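Local coordinates for protein L-lysine 6-monooxygenase involved in desferrioxamine biosynthesis (Erwinia amylovora CFBP1430, PDB 5O8P) that probably catalyses the FAD- and NADPH-dependent N-hydroxylation of cadaverine, a step in the biosynthesis of the siderophore desferrioxamine, at residues B[112-115]-B[116-119]; B[205-208]-B[209-213]; B[280-283]-B[284-288]. All blocks are in the same frame, centred on the assembly; numbering follows the deposited sequence.

Contact 1 (B[112-115]-B[116-119]); sequences ERLG and NLRW
Where Leu114 and Leu117 meet, the chain is changing from helix to strand: helix 100-113 gives out, Leu114 swings to extended backbone angles (psi 153°), Gly115 and Asn116 carry the turn, and strand 117-118 starts at once. Three residues apart, the two leucines touch through one methyl each, CD1 of Leu114 lying 3.8 Å from CD1 of Leu117. The side chains cross at a slant, and CB of Leu114 also backs onto CG of Leu117 at 4.1 Å. Beside this apolar pair sits the amide of Asn116. Its CG stands between the backbone N and the carbonyl carbon (chi1 50°), which folds the side chain back over the turn and brings OD1 against Leu114, 3.6 Å from Leu114 CD2. The other end of that amide is held from outside the turn, for ND2 donates to Ala24 O in helix 18-27.

This is a helix-to-strand connection of the FAD-binding Rossmann-type part of the fold. Strand 117-118 runs parallel to strand 35-38, with Asn116 and Arg118 sharing backbone hydrogen bonds with Phe37 and Arg118 a further one with Asp39, a residue that binds FAD. Helix 18-27 covers the leucines, with Leu21 and Cys25 against Leu114 and Ala24 against Leu117, and the Leu117 side chain comes within about 4 Å of that of the FAD-binding residue Ile16.

Arg118 takes a different course. Bends at chi2 and chi3 carry the guanidinium back along the strand, where NE donates to Leu117 O at 3.2 Å. The N-H points well at the oxygen (161°), and although the acceptor lies in the guanidinium plane, the donor sits above the carbonyl plane, away from the lone pairs. Gly115 O lies at the guanidinium edge near NH2.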
ATOM      1  N   GLU B 112     -31.747   3.222  18.131  1.00 41.27           N
ATOM      2  CA  GLU B 112     -32.190   2.970  19.502  1.00 43.50           C
ATOM      3  C   GLU B 112     -32.126   4.261  20.355  1.00 41.18           C
ATOM      4  O   GLU B 112     -33.087   4.600  21.035  1.00 45.57           O
ATOM      5  CB  GLU B 112     -31.362   1.821  20.123  1.00 51.21           C
ATOM      6  CG  GLU B 112     -32.090   0.947  21.136  1.00 67.30           C
ATOM      7  CD  GLU B 112     -32.352   1.634  22.481  1.00 82.03           C
ATOM      8  OE1 GLU B 112     -31.545   2.507  22.897  1.00 76.86           O
ATOM      9  OE2 GLU B 112     -33.376   1.292  23.130  1.00 87.47           O
ATOM     10  N   ARG B 113     -31.016   4.996  20.278  1.00 43.31           N
ATOM     11  CA  ARG B 113     -30.813   6.226  21.080  1.00 41.45           C
ATOM     12  C   ARG B 113     -31.819   7.334  20.744  1.00 40.28           C
ATOM     13  O   ARG B 113     -32.164   8.145  21.598  1.00 37.28           O
ATOM     14  CB  ARG B 113     -29.390   6.777  20.890  1.00 41.94           C
ATOM     15  CG  ARG B 113     -28.590   7.003  22.165  1.00 45.18           C
ATOM     16  CD  ARG B 113     -27.273   7.733  21.883  1.00 48.46           C
ATOM     17  NE  ARG B 113     -27.532   9.176  21.804  1.00 53.04           N
ATOM     18  CZ  ARG B 113     -26.907  10.145  22.489  1.00 52.07           C
ATOM     19  NH1 ARG B 113     -25.894   9.876  23.330  1.00 50.52           N
ATOM     20  NH2 ARG B 113     -27.313  11.414  22.324  1.00 45.90           N
ATOM     21  N   LEU B 114     -32.264   7.382  19.493  1.00 40.45           N
ATOM     22  CA  LEU B 114     -33.143   8.448  19.031  1.00 40.27           C
ATOM     23  C   LEU B 114     -34.550   8.333  19.596  1.00 39.35           C
ATOM     24  O   LEU B 114     -35.029   7.243  19.918  1.00 35.90           O
ATOM     25  CB  LEU B 114     -33.236   8.460  17.499  1.00 41.60           C
ATOM     26  CG  LEU B 114     -32.009   8.963  16.731  1.00 40.94           C
ATOM     27  CD1 LEU B 114     -32.025   8.454  15.289  1.00 42.26           C
ATOM     28  CD2 LEU B 114     -31.964  10.472  16.755  1.00 41.02           C
ATOM     29  N   GLY B 115     -35.198   9.492  19.694  1.00 40.83           N
ATOM     30  CA  GLY B 115     -36.594   9.593  20.079  1.00 40.33           C
ATOM     31  C   GLY B 115     -37.570   9.802  18.927  1.00 41.66           C
ATOM     32  O   GLY B 115     -38.747   9.490  19.058  1.00 48.47           O
ATOM     33  N   ASN B 116     -37.094  10.319  17.799  1.00 40.78           N
ATOM     34  CA  ASN B 116     -37.989  10.755  16.712  1.00 38.11           C
ATOM     35  C   ASN B 116     -38.349   9.677  15.689  1.00 39.80           C
ATOM     36  O   ASN B 116     -38.920  10.000  14.650  1.00 41.67           O
ATOM     37  CB  ASN B 116     -37.439  12.004  16.010  1.00 37.68           C
ATOM     38  CG  ASN B 116     -35.986  11.875  15.601  1.00 38.67           C
ATOM     39  OD1 ASN B 116     -35.375  10.813  15.746  1.00 35.50           O
ATOM     40  ND2 ASN B 116     -35.408  12.982  15.101  1.00 41.04           N
ATOM     41  N   LEU B 117     -38.052   8.410  15.981  1.00 40.42           N
ATOM     42  CA  LEU B 117     -38.358   7.310  15.052  1.00 41.84           C
ATOM     43  C   LEU B 117     -39.597   6.544  15.491  1.00 37.74           C
ATOM     44  O   LEU B 117     -39.757   6.308  16.673  1.00 36.71           O
ATOM     45  CB  LEU B 117     -37.170   6.343  14.963  1.00 42.09           C
ATOM     46  CG  LEU B 117     -35.815   6.981  14.654  1.00 43.54           C
ATOM     47  CD1 LEU B 117     -34.747   5.902  14.543  1.00 42.75           C
ATOM     48  CD2 LEU B 117     -35.907   7.836  13.387  1.00 44.50           C
ATOM     49  N   ARG B 118     -40.448   6.170  14.537  1.00 34.67           N
ATOM     50  CA  ARG B 118     -41.633   5.352  14.780  1.00 34.57           C
ATOM     51  C   ARG B 118     -41.584   4.113  13.888  1.00 32.39           C
ATOM     52  O   ARG B 118     -41.900   4.176  12.693  1.00 30.12           O
ATOM     53  CB  ARG B 118     -42.922   6.150  14.493  1.00 36.36           C
ATOM     54  CG  ARG B 118     -43.887   6.164  15.659  1.00 41.80           C
ATOM     55  CD  ARG B 118     -43.869   7.453  16.455  1.00 44.72           C
ATOM     56  NE  ARG B 118     -42.597   7.719  17.125  1.00 50.22           N
ATOM     57  CZ  ARG B 118     -42.369   8.738  17.966  1.00 55.69           C
ATOM     58  NH1 ARG B 118     -43.334   9.609  18.289  1.00 61.45           N
ATOM     59  NH2 ARG B 118     -41.162   8.888  18.497  1.00 55.65           N
ATOM     60  N   TRP B 119     -41.183   2.988  14.466  1.00 31.78           N
ATOM     61  CA  TRP B 119     -41.103   1.727  13.717  1.00 33.50           C
ATOM     62  C   TRP B 119     -42.478   1.065  13.575  1.00 33.65           C
ATOM     63  O   TRP B 119     -43.452   1.520  14.161  1.00 36.17           O
ATOM     64  CB  TRP B 119     -40.110   0.771  14.389  1.00 34.34           C
ATOM     65  CG  TRP B 119     -38.730   1.328  14.445  1.00 35.02           C
ATOM     66  CD1 TRP B 119     -38.099   1.842  15.535  1.00 36.31           C
ATOM     67  CD2 TRP B 119     -37.828   1.475  13.348  1.00 35.97           C
ATOM     68  NE1 TRP B 119     -36.852   2.296  15.190  1.00 37.88           N
ATOM     69  CE2 TRP B 119     -36.656   2.078  13.853  1.00 36.74           C
ATOM     70  CE3 TRP B 119     -37.893   1.148  11.986  1.00 36.27           C
ATOM     71  CZ2 TRP B 119     -35.549   2.359  13.046  1.00 36.62           C
ATOM     72  CZ3 TRP B 119     -36.802   1.429  11.175  1.00 36.51           C
ATOM     73  CH2 TRP B 119     -35.641   2.025  11.707  1.00 37.51           C
TER

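Contact 2 (B[205-208]-B[209-213]); sequences AEIY and YDLLT
Successive turns of helix 202-213 join residues 205-208 to 209-213 through i to i+4 backbone bonds: Tyr209 N to Ala205 O, Asp210 N to Glu206 O, Leu211 N to Ile207 O and Leu212 N to Tyr208 O, all 2.9 to 3.0 Å. On one flank Ile207 and Leu211 lie side by side and point the same way, CG2 of Ile207 being 3.8 Å from CD1 of Leu211. Tyr208 and Leu212 meet at a slant instead, with ring atom CE1 of Tyr208 4.1 Å from Leu212 CD2. Both have CG trans to the backbone N (Tyr208 chi1 -166°), and the ring of Tyr208 goes on to stack with Trp224 while its OH bonds Leu222 O.

The helix is the crossover of a beta-alpha-beta unit between strands 194-198 and 221-225, its N-terminal end overlapping what is probably a Rossmann-type GxGxxA motif. The Glu206 side chain lies about 6 Å from the bound FAD; its OE1 forms a salt bridge with Arg100, a residue that binds NADP(+), and OE2 accepts from Gln202. Asp210 OD2 is held by both Lys186 and Tyr182. Farther along, Tyr209 O receives two bonds from Thr213, N at 3.1 Å and OG1 at 2.9 Å, arriving from opposite faces of the carbonyl plane.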
ATOM      1  N   ALA B 205     -19.461  -8.805  -7.516  1.00 34.09           N
ATOM      2  CA  ALA B 205     -18.067  -9.123  -7.254  1.00 34.95           C
ATOM      3  C   ALA B 205     -17.871  -9.720  -5.870  1.00 33.47           C
ATOM      4  O   ALA B 205     -17.141 -10.697  -5.724  1.00 34.73           O
ATOM      5  CB  ALA B 205     -17.193  -7.898  -7.433  1.00 35.69           C
ATOM      6  N   GLU B 206     -18.516  -9.139  -4.861  1.00 33.37           N
ATOM      7  CA  GLU B 206     -18.406  -9.650  -3.488  1.00 37.41           C
ATOM      8  C   GLU B 206     -18.906 -11.074  -3.378  1.00 38.22           C
ATOM      9  O   GLU B 206     -18.283 -11.889  -2.701  1.00 38.99           O
ATOM     10  CB  GLU B 206     -19.191  -8.782  -2.523  1.00 40.22           C
ATOM     11  CG  GLU B 206     -18.485  -7.488  -2.214  1.00 46.32           C
ATOM     12  CD  GLU B 206     -19.316  -6.514  -1.409  1.00 49.73           C
ATOM     13  OE1 GLU B 206     -20.512  -6.784  -1.154  1.00 56.69           O
ATOM     14  OE2 GLU B 206     -18.759  -5.455  -1.023  1.00 52.65           O
ATOM     15  N   ILE B 207     -20.022 -11.348  -4.053  1.00 35.11           N
ATOM     16  CA  ILE B 207     -20.591 -12.681  -4.124  1.00 34.57           C
ATOM     17  C   ILE B 207     -19.651 -13.607  -4.866  1.00 34.11           C
ATOM     18  O   ILE B 207     -19.355 -14.680  -4.364  1.00 35.50           O
ATOM     19  CB  ILE B 207     -21.990 -12.675  -4.798  1.00 34.30           C
ATOM     20  CG1 ILE B 207     -23.005 -12.082  -3.837  1.00 35.66           C
ATOM     21  CG2 ILE B 207     -22.428 -14.072  -5.231  1.00 33.31           C
ATOM     22  CD1 ILE B 207     -24.361 -11.803  -4.446  1.00 37.07           C
ATOM     23  N   TYR B 208     -19.187 -13.194  -6.046  1.00 32.93           N
ATOM     24  CA  TYR B 208     -18.262 -14.018  -6.830  1.00 32.50           C
ATOM     25  C   TYR B 208     -17.024 -14.404  -6.024  1.00 32.74           C
ATOM     26  O   TYR B 208     -16.615 -15.557  -6.023  1.00 34.06           O
ATOM     27  CB  TYR B 208     -17.848 -13.337  -8.135  1.00 31.53           C
ATOM     28  CG  TYR B 208     -17.174 -14.302  -9.075  1.00 32.07           C
ATOM     29  CD1 TYR B 208     -15.795 -14.487  -9.039  1.00 31.91           C
ATOM     30  CD2 TYR B 208     -17.923 -15.057  -9.975  1.00 34.13           C
ATOM     31  CE1 TYR B 208     -15.170 -15.371  -9.897  1.00 36.20           C
ATOM     32  CE2 TYR B 208     -17.315 -15.962 -10.832  1.00 37.26           C
ATOM     33  CZ  TYR B 208     -15.938 -16.118 -10.799  1.00 39.07           C
ATOM     34  OH  TYR B 208     -15.345 -17.017 -11.663  1.00 38.04           O
ATOM     35  N   TYR B 209     -16.449 -13.440  -5.328  1.00 34.24           N
ATOM     36  CA  TYR B 209     -15.323 -13.704  -4.450  1.00 37.90           C
ATOM     37  C   TYR B 209     -15.680 -14.679  -3.323  1.00 38.29           C
ATOM     38  O   TYR B 209     -14.893 -15.564  -2.986  1.00 34.58           O
ATOM     39  CB  TYR B 209     -14.781 -12.387  -3.872  1.00 40.71           C
ATOM     40  CG  TYR B 209     -13.492 -12.571  -3.123  1.00 42.22           C
ATOM     41  CD1 TYR B 209     -12.276 -12.636  -3.794  1.00 43.39           C
ATOM     42  CD2 TYR B 209     -13.490 -12.719  -1.747  1.00 45.28           C
ATOM     43  CE1 TYR B 209     -11.093 -12.823  -3.109  1.00 45.40           C
ATOM     44  CE2 TYR B 209     -12.310 -12.903  -1.055  1.00 49.90           C
ATOM     45  CZ  TYR B 209     -11.120 -12.959  -1.746  1.00 46.20           C
ATOM     46  OH  TYR B 209      -9.961 -13.132  -1.058  1.00 53.06           O
ATOM     47  N   ASP B 210     -16.863 -14.501  -2.740  1.00 40.26           N
ATOM     48  CA  ASP B 210     -17.321 -15.337  -1.625  1.00 39.33           C
ATOM     49  C   ASP B 210     -17.417 -16.795  -2.059  1.00 37.87           C
ATOM     50  O   ASP B 210     -16.925 -17.678  -1.365  1.00 36.10           O
ATOM     51  CB  ASP B 210     -18.687 -14.849  -1.118  1.00 41.70           C
ATOM     52  CG  ASP B 210     -19.008 -15.325   0.286  1.00 43.87           C
ATOM     53  OD1 ASP B 210     -18.242 -14.986   1.210  1.00 45.38           O
ATOM     54  OD2 ASP B 210     -20.058 -15.983   0.468  1.00 40.19           O
ATOM     55  N   LEU B 211     -18.035 -17.020  -3.220  1.00 35.87           N
ATOM     56  CA  LEU B 211     -18.205 -18.359  -3.780  1.00 35.19           C
ATOM     57  C   LEU B 211     -16.887 -18.955  -4.262  1.00 36.27           C
ATOM     58  O   LEU B 211     -16.654 -20.148  -4.071  1.00 37.84           O
ATOM     59  CB  LEU B 211     -19.238 -18.355  -4.925  1.00 34.11           C
ATOM     60  CG  LEU B 211     -20.674 -17.998  -4.513  1.00 33.17           C
ATOM     61  CD1 LEU B 211     -21.560 -17.781  -5.734  1.00 31.91           C
ATOM     62  CD2 LEU B 211     -21.255 -19.070  -3.618  1.00 33.77           C
ATOM     63  N   LEU B 212     -16.036 -18.133  -4.881  1.00 37.75           N
ATOM     64  CA  LEU B 212     -14.716 -18.572  -5.368  1.00 35.05           C
ATOM     65  C   LEU B 212     -13.843 -19.114  -4.237  1.00 33.72           C
ATOM     66  O   LEU B 212     -13.087 -20.060  -4.434  1.00 34.28           O
ATOM     67  CB  LEU B 212     -13.986 -17.430  -6.084  1.00 33.68           C
ATOM     68  CG  LEU B 212     -12.620 -17.745  -6.716  1.00 34.87           C
ATOM     69  CD1 LEU B 212     -12.713 -18.896  -7.708  1.00 34.10           C
ATOM     70  CD2 LEU B 212     -12.056 -16.511  -7.405  1.00 35.18           C
ATOM     71  N   THR B 213     -13.966 -18.512  -3.061  1.00 34.76           N
ATOM     72  CA  THR B 213     -13.291 -18.981  -1.857  1.00 36.53           C
ATOM     73  C   THR B 213     -13.528 -20.464  -1.583  1.00 38.48           C
ATOM     74  O   THR B 213     -12.604 -21.165  -1.208  1.00 39.09           O
ATOM     75  CB  THR B 213     -13.732 -18.129  -0.647  1.00 36.89           C
ATOM     76  OG1 THR B 213     -13.293 -16.774  -0.845  1.00 35.12           O
ATOM     77  CG2 THR B 213     -13.176 -18.663   0.662  1.00 37.75           C
TER

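Contact 3 (B[280-283]-B[284-288]); sequences NAIY and DLLYV
Asp284 N donates to Asn280 O, the first of four i to i+4 bonds that satisfy the backbone along this part of helix 276-290. Leu285 N reaches Ala281 O, Leu286 N reaches Ile282 O and Tyr287 N reaches Tyr283 O, each at 2.9 Å. They are not equally straight: the N-H of Leu286 points almost directly at its acceptor (175°), whereas that of Leu285 is bent to 139°. The next bond, Val288 N to Asp284 O, carries the pattern on at 3.0 Å.

The polar side chains look beyond their own helix. With its CG lying beside the backbone N, the carboxylate of Asp284 folds back toward the preceding turn. OD1 ends 3.5 Å from Asn280 O; both are acceptors, and the partner of OD1 is Lys238 of the third subunit, in a salt bridge. That lysine also serves Asn280, whose OD1 accepts from its backbone N. The ring of Tyr283 crosses the Asp284 side chain at about a right angle, the ring and carboxylate planes 63° apart.

Here the helix is an interface element of the tetramer, with two other copies of the protein reaching its polar side. Tyr283 OH is hydrogen-bonded to Ser89 OG of the second subunit, and its ring packs edge-to-face with Phe424 of the third. Tyr287 OH bonds Glu102 OE1 of the second subunit and has a weak bond from Lys86 NZ of the same copy.

Apolar contacts occupy another flank. Ile282 and Leu286 run alongside each other, CG2 of Ile282 4.1 Å from CD1 of Leu286, and with Leu285 they pack onto Tyr209 and Leu212 of helix 202-213.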
ATOM      1  N   ASN B 280      -8.765  -7.032  -8.060  1.00 37.36           N
ATOM      2  CA  ASN B 280      -7.442  -7.616  -7.953  1.00 39.21           C
ATOM      3  C   ASN B 280      -7.382  -8.821  -7.028  1.00 39.21           C
ATOM      4  O   ASN B 280      -6.612  -9.741  -7.282  1.00 39.79           O
ATOM      5  CB  ASN B 280      -6.441  -6.577  -7.470  1.00 41.94           C
ATOM      6  CG  ASN B 280      -6.157  -5.509  -8.509  1.00 42.11           C
ATOM      7  OD1 ASN B 280      -6.508  -5.632  -9.692  1.00 39.45           O
ATOM      8  ND2 ASN B 280      -5.497  -4.452  -8.068  1.00 44.58           N
ATOM      9  N   ALA B 281      -8.164  -8.814  -5.949  1.00 37.47           N
ATOM     10  CA  ALA B 281      -8.231  -9.981  -5.056  1.00 34.96           C
ATOM     11  C   ALA B 281      -8.847 -11.200  -5.736  1.00 33.68           C
ATOM     12  O   ALA B 281      -8.436 -12.333  -5.462  1.00 35.02           O
ATOM     13  CB  ALA B 281      -8.992  -9.644  -3.798  1.00 35.65           C
ATOM     14  N   ILE B 282      -9.821 -10.953  -6.613  1.00 31.30           N
ATOM     15  CA  ILE B 282     -10.434 -11.999  -7.426  1.00 31.29           C
ATOM     16  C   ILE B 282      -9.423 -12.575  -8.418  1.00 32.61           C
ATOM     17  O   ILE B 282      -9.339 -13.787  -8.552  1.00 32.96           O
ATOM     18  CB  ILE B 282     -11.680 -11.480  -8.182  1.00 31.37           C
ATOM     19  CG1 ILE B 282     -12.799 -11.175  -7.204  1.00 32.34           C
ATOM     20  CG2 ILE B 282     -12.176 -12.489  -9.216  1.00 31.47           C
ATOM     21  CD1 ILE B 282     -13.931 -10.375  -7.806  1.00 34.86           C
ATOM     22  N   TYR B 283      -8.668 -11.728  -9.119  1.00 33.91           N
ATOM     23  CA  TYR B 283      -7.621 -12.232 -10.032  1.00 32.12           C
ATOM     24  C   TYR B 283      -6.596 -13.038  -9.255  1.00 33.17           C
ATOM     25  O   TYR B 283      -6.250 -14.136  -9.664  1.00 31.70           O
ATOM     26  CB  TYR B 283      -6.912 -11.119 -10.818  1.00 29.99           C
ATOM     27  CG  TYR B 283      -6.014 -11.675 -11.877  1.00 27.89           C
ATOM     28  CD1 TYR B 283      -6.512 -11.975 -13.138  1.00 27.85           C
ATOM     29  CD2 TYR B 283      -4.669 -11.951 -11.614  1.00 28.35           C
ATOM     30  CE1 TYR B 283      -5.691 -12.525 -14.127  1.00 28.17           C
ATOM     31  CE2 TYR B 283      -3.836 -12.500 -12.598  1.00 27.66           C
ATOM     32  CZ  TYR B 283      -4.353 -12.789 -13.859  1.00 27.54           C
ATOM     33  OH  TYR B 283      -3.580 -13.343 -14.870  1.00 28.02           O
ATOM     34  N   ASP B 284      -6.135 -12.499  -8.131  1.00 36.76           N
ATOM     35  CA  ASP B 284      -5.151 -13.190  -7.304  1.00 40.31           C
ATOM     36  C   ASP B 284      -5.670 -14.525  -6.776  1.00 37.07           C
ATOM     37  O   ASP B 284      -4.902 -15.466  -6.648  1.00 37.01           O
ATOM     38  CB  ASP B 284      -4.648 -12.286  -6.151  1.00 44.77           C
ATOM     39  CG  ASP B 284      -3.642 -11.211  -6.617  1.00 51.99           C
ATOM     40  OD1 ASP B 284      -3.428 -11.041  -7.846  1.00 57.66           O
ATOM     41  OD2 ASP B 284      -3.051 -10.533  -5.740  1.00 56.82           O
ATOM     42  N   LEU B 285      -6.966 -14.615  -6.487  1.00 36.35           N
ATOM     43  CA  LEU B 285      -7.541 -15.868  -5.990  1.00 33.66           C
ATOM     44  C   LEU B 285      -7.738 -16.884  -7.110  1.00 31.33           C
ATOM     45  O   LEU B 285      -7.478 -18.056  -6.893  1.00 34.07           O
ATOM     46  CB  LEU B 285      -8.847 -15.631  -5.236  1.00 32.66           C
ATOM     47  CG  LEU B 285      -9.384 -16.846  -4.465  1.00 30.39           C
ATOM     48  CD1 LEU B 285      -8.384 -17.404  -3.461  1.00 28.74           C
ATOM     49  CD2 LEU B 285     -10.678 -16.462  -3.761  1.00 31.49           C
ATOM     50  N   LEU B 286      -8.185 -16.451  -8.292  1.00 28.28           N
ATOM     51  CA  LEU B 286      -8.176 -17.316  -9.487  1.00 29.03           C
ATOM     52  C   LEU B 286      -6.771 -17.877  -9.744  1.00 29.81           C
ATOM     53  O   LEU B 286      -6.601 -19.080  -9.921  1.00 29.68           O
ATOM     54  CB  LEU B 286      -8.652 -16.566 -10.729  1.00 28.26           C
ATOM     55  CG  LEU B 286     -10.123 -16.151 -10.743  1.00 29.63           C
ATOM     56  CD1 LEU B 286     -10.391 -15.153 -11.849  1.00 29.86           C
ATOM     57  CD2 LEU B 286     -11.044 -17.350 -10.895  1.00 32.48           C
ATOM     58  N   TYR B 287      -5.773 -17.003  -9.729  1.00 30.31           N
ATOM     59  CA  TYR B 287      -4.377 -17.420  -9.836  1.00 31.48           C
ATOM     60  C   TYR B 287      -4.045 -18.519  -8.810  1.00 31.69           C
ATOM     61  O   TYR B 287      -3.589 -19.588  -9.191  1.00 33.87           O
ATOM     62  CB  TYR B 287      -3.423 -16.201  -9.700  1.00 32.84           C
ATOM     63  CG  TYR B 287      -1.976 -16.504 -10.001  1.00 30.53           C
ATOM     64  CD1 TYR B 287      -1.165 -17.102  -9.038  1.00 31.80           C
ATOM     65  CD2 TYR B 287      -1.422 -16.219 -11.245  1.00 30.04           C
ATOM     66  CE1 TYR B 287       0.155 -17.418  -9.300  1.00 32.86           C
ATOM     67  CE2 TYR B 287      -0.097 -16.531 -11.524  1.00 31.50           C
ATOM     68  CZ  TYR B 287       0.692 -17.130 -10.543  1.00 32.22           C
ATOM     69  OH  TYR B 287       2.013 -17.445 -10.770  1.00 30.05           O
ATOM     70  N   VAL B 288      -4.288 -18.271  -7.525  1.00 33.10           N
ATOM     71  CA  VAL B 288      -3.924 -19.247  -6.470  1.00 34.89           C
ATOM     72  C   VAL B 288      -4.675 -20.575  -6.580  1.00 34.39           C
ATOM     73  O   VAL B 288      -4.082 -21.643  -6.382  1.00 35.66           O
ATOM     74  CB  VAL B 288      -4.127 -18.664  -5.050  1.00 34.23           C
ATOM     75  CG1 VAL B 288      -4.042 -19.749  -3.970  1.00 34.74           C
ATOM     76  CG2 VAL B 288      -3.084 -17.601  -4.776  1.00 35.26           C
TER

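Overall arrangement
Contacts 2 and 3 each lie within one helix, 202-213 and 276-290, and these helices pack against each other: Tyr209 CE1 lies 3.7 Å from Leu285 CD2, and Leu212 CD2 the same distance from Leu286 CD2. The two centres are about 11 Å apart. Contact 1 stands alone, its centre about 36 Å from that of contact 2 and about 44 Å from that of contact 3, in the FAD-binding sheet. Contacts 1 and 2 are mostly buried and are met by no other subunit, and their named polar partners, such as Ala24 and Arg100, belong to the same chain. Contact 3 is only partly buried, and its polar side chains turn to neighbouring subunits. Regular helix bonds run through contacts 2 and 3, whereas contact 1 is a turn lined by leucines.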